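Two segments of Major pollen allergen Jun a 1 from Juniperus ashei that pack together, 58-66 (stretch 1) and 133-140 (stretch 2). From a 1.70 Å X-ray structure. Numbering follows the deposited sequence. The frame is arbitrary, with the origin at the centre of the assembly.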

# COMPACT_ATOMS: atom_id res chain seq x y z
N LEU A 58 -11.42 15.11 10.07
CA LEU A 58 -10.25 14.45 9.47
C LEU A 58 -9.65 15.31 8.38
O LEU A 58 -8.42 15.48 8.25
N ARG A 59 -10.50 15.91 7.52
CA ARG A 59 -9.94 16.67 6.41
C ARG A 59 -9.19 17.90 6.90
O ARG A 59 -8.17 18.27 6.32
N TYR A 60 -9.67 18.56 7.96
CA TYR A 60 -8.86 19.68 8.47
C TYR A 60 -7.48 19.22 8.86
O TYR A 60 -6.46 19.81 8.52
N GLY A 61 -7.34 18.15 9.65
CA GLY A 61 -5.96 17.84 10.03
C GLY A 61 -5.15 17.36 8.85
O GLY A 61 -3.95 17.66 8.73
N ALA A 62 -5.78 16.60 7.95
CA ALA A 62 -5.03 16.02 6.83
C ALA A 62 -4.55 17.08 5.85
O ALA A 62 -3.60 16.86 5.11
N THR A 63 -5.18 18.26 5.80
CA THR A 63 -4.77 19.25 4.82
C THR A 63 -3.86 20.33 5.39
O THR A 63 -3.46 21.24 4.65
N ARG A 64 -3.52 20.27 6.68
CA ARG A 64 -2.68 21.34 7.21
C ARG A 64 -1.29 21.26 6.59
O ARG A 64 -0.78 20.19 6.23
N GLU A 65 -0.62 22.41 6.46
CA GLU A 65 0.77 22.37 6.00
C GLU A 65 1.68 21.86 7.10
O GLU A 65 2.66 21.16 6.83
N LYS A 66 1.43 22.18 8.37
CA LYS A 66 2.39 21.68 9.37
C LYS A 66 2.31 20.17 9.55
O LYS A 66 1.30 19.55 9.22
N ASP A 133 -15.35 20.93 -6.50
CA ASP A 133 -14.27 21.65 -5.83
C ASP A 133 -13.87 20.98 -4.52
O ASP A 133 -14.68 20.39 -3.78
N VAL A 134 -12.58 21.06 -4.20
CA VAL A 134 -12.06 20.45 -2.99
C VAL A 134 -10.92 21.27 -2.42
O VAL A 134 -10.10 21.76 -3.20
N LEU A 135 -10.81 21.41 -1.10
CA LEU A 135 -9.62 21.98 -0.51
C LEU A 135 -8.48 20.94 -0.60
O LEU A 135 -8.40 20.03 0.22
N VAL A 136 -7.65 21.13 -1.62
CA VAL A 136 -6.56 20.18 -1.88
C VAL A 136 -5.62 20.22 -0.69
O VAL A 136 -5.31 19.18 -0.10
N SER A 137 -5.18 21.41 -0.29
CA SER A 137 -4.45 21.56 0.96
C SER A 137 -4.62 23.00 1.47
O SER A 137 -5.06 23.88 0.72
N GLU A 138 -4.23 23.19 2.72
CA GLU A 138 -4.32 24.52 3.33
C GLU A 138 -3.60 25.52 2.44
O GLU A 138 -4.09 26.60 2.11
N SER A 139 -2.40 25.10 2.00
CA SER A 139 -1.62 26.06 1.21
C SER A 139 -2.10 26.18 -0.21
O SER A 139 -2.04 27.28 -0.79
N ILE A 140 -2.57 25.08 -0.79
CA ILE A 140 -2.97 25.14 -2.20
C ILE A 140 -4.33 25.79 -2.37
O ILE A 140 -4.56 26.47 -3.37

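Side-chain packing between stretch 1 (58-66, helical at its start) and stretch 2 (133-140, beginning in a strand) of Jun a 1; the contact buries 426 Å² in all and is followed here along 133-140. Asp 133 makes no contact. Val 134 (chi1 t) points sideways, yet its CG1 lies 3.4 Å from NH1 of Arg 59 (t, t, m), whose CA-to-CB bond points toward stretch 2. Leu 135 (chi1 t, chi2 93°) points toward the helix and sets CD2 3.6 Å from Thr 63 OG1 and 3.7 Å from Arg 64 NH2, at the edge of that guanidinium. Its carbonyl is linked to Arg 59 through water 1, which donates to Leu 135 O (2.7 Å) and accepts weakly from Arg 59 NH1 (3.0 Å). Val 136 (t) turns its side chain away, leaving its O 3.8 Å from CG2 of Thr 63 (p). Thr 63 OG1 donates to Arg 59 O (2.8 Å) and accepts from Arg 64 NH2 (2.9 Å), tying both arginines to the same hydroxyl-bearing residue. Ser 137 (p) points sideways; water 2 bridges its OG (2.7 Å) to Glu 65 OE2 (2.7 Å), while Ser 137 OG also accepts from Ile 140 N (2.9 Å). Glu 138 (t, t) points its CA-to-CB bond toward stretch 1 and is held at both ends: its N donates to Thr 63 O (2.8 Å), and its OE1 accepts from Glu 65 N (2.9 Å). Water 3 donates to Glu 138 OE1 (2.7 Å) and accepts from Lys 66 N (3.2 Å). Glu 138 CG lies over one face of the Arg 64 guanidinium. The salt bridge between Arg 64 NH1 and Glu 138 OE1 is long (4.0 Å) and rests on charge alone, since OE1 sits well out of the guanidinium plane and no N-H points at it. Ser 139 points sideways, but its N donates to Glu 65 OE1 (3.0 Å). Ile 140 (m, t) stays clear of stretch 1.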

# COMPACT_ATOMS: atom_id res chain seq x y z
CB LEU A 58 -10.70 13.08 8.95
CG LEU A 58 -9.64 12.31 8.15
CD1 LEU A 58 -8.40 12.11 8.99
CD2 LEU A 58 -10.20 10.98 7.66
CB ARG A 59 -11.01 17.09 5.40
CG ARG A 59 -10.45 17.79 4.16
CD ARG A 59 -11.62 18.21 3.27
NE ARG A 59 -12.43 17.07 2.85
CZ ARG A 59 -12.19 16.37 1.75
NH1 ARG A 59 -11.17 16.66 0.95
NH2 ARG A 59 -12.99 15.36 1.45
CB TYR A 60 -9.58 20.29 9.68
CG TYR A 60 -8.89 21.50 10.29
CD1 TYR A 60 -9.19 22.78 9.84
CD2 TYR A 60 -7.96 21.37 11.31
CE1 TYR A 60 -8.58 23.91 10.39
CE2 TYR A 60 -7.34 22.48 11.85
CZ TYR A 60 -7.65 23.73 11.39
OH TYR A 60 -7.01 24.81 11.97
CB ALA A 62 -5.90 14.99 6.12
CB THR A 63 -6.00 19.98 4.20
OG1 THR A 63 -6.83 20.46 5.27
CG2 THR A 63 -6.83 19.01 3.37
CB ARG A 64 -2.56 21.29 8.73
CG ARG A 64 -3.82 21.54 9.52
CD ARG A 64 -4.56 22.83 9.19
NE ARG A 64 -5.48 22.59 8.07
CZ ARG A 64 -6.20 23.52 7.44
NH1 ARG A 64 -6.16 24.80 7.80
NH2 ARG A 64 -6.98 23.16 6.44
CB GLU A 65 1.23 23.75 5.51
CG GLU A 65 1.17 23.94 4.01
CD GLU A 65 0.46 22.84 3.23
OE1 GLU A 65 -0.80 22.83 3.18
OE2 GLU A 65 1.21 22.00 2.66
CB LYS A 66 2.14 22.38 10.71
CG LYS A 66 0.82 21.97 11.35
CD LYS A 66 0.52 22.91 12.52
CE LYS A 66 0.49 22.14 13.83
NZ LYS A 66 0.72 23.00 15.02
CB ASP A 133 -14.69 23.08 -5.49
CG ASP A 133 -14.81 24.00 -6.69
OD1 ASP A 133 -14.05 23.80 -7.66
OD2 ASP A 133 -15.67 24.91 -6.67
CB VAL A 134 -11.47 19.04 -3.24
CG1 VAL A 134 -11.05 18.43 -1.90
CG2 VAL A 134 -12.40 18.09 -3.97
CB LEU A 135 -9.83 22.43 0.94
CG LEU A 135 -8.60 23.15 1.52
CD1 LEU A 135 -8.70 24.66 1.31
CD2 LEU A 135 -8.40 22.83 2.99
CB VAL A 136 -5.86 20.48 -3.21
CG1 VAL A 136 -4.62 19.61 -3.36
CG2 VAL A 136 -6.79 20.22 -4.40
CB SER A 137 -2.95 21.28 0.82
OG SER A 137 -2.31 22.38 0.18
CB GLU A 138 -3.74 24.50 4.74
CG GLU A 138 -3.57 25.87 5.40
CD GLU A 138 -2.80 25.82 6.70
OE1 GLU A 138 -2.25 24.76 7.09
OE2 GLU A 138 -2.72 26.87 7.38
CB SER A 139 -0.13 25.67 1.22
OG SER A 139 0.67 26.78 1.60
CB ILE A 140 -2.96 23.73 -2.83
CG1 ILE A 140 -1.53 23.17 -2.97
CG2 ILE A 140 -3.66 23.70 -4.18
CD1 ILE A 140 -1.48 21.73 -3.44
O HOH W 1 -8.30 17.34 0.73
O HOH W 2 0.39 22.04 0.07
O HOH W 3 -0.55 24.51 9.19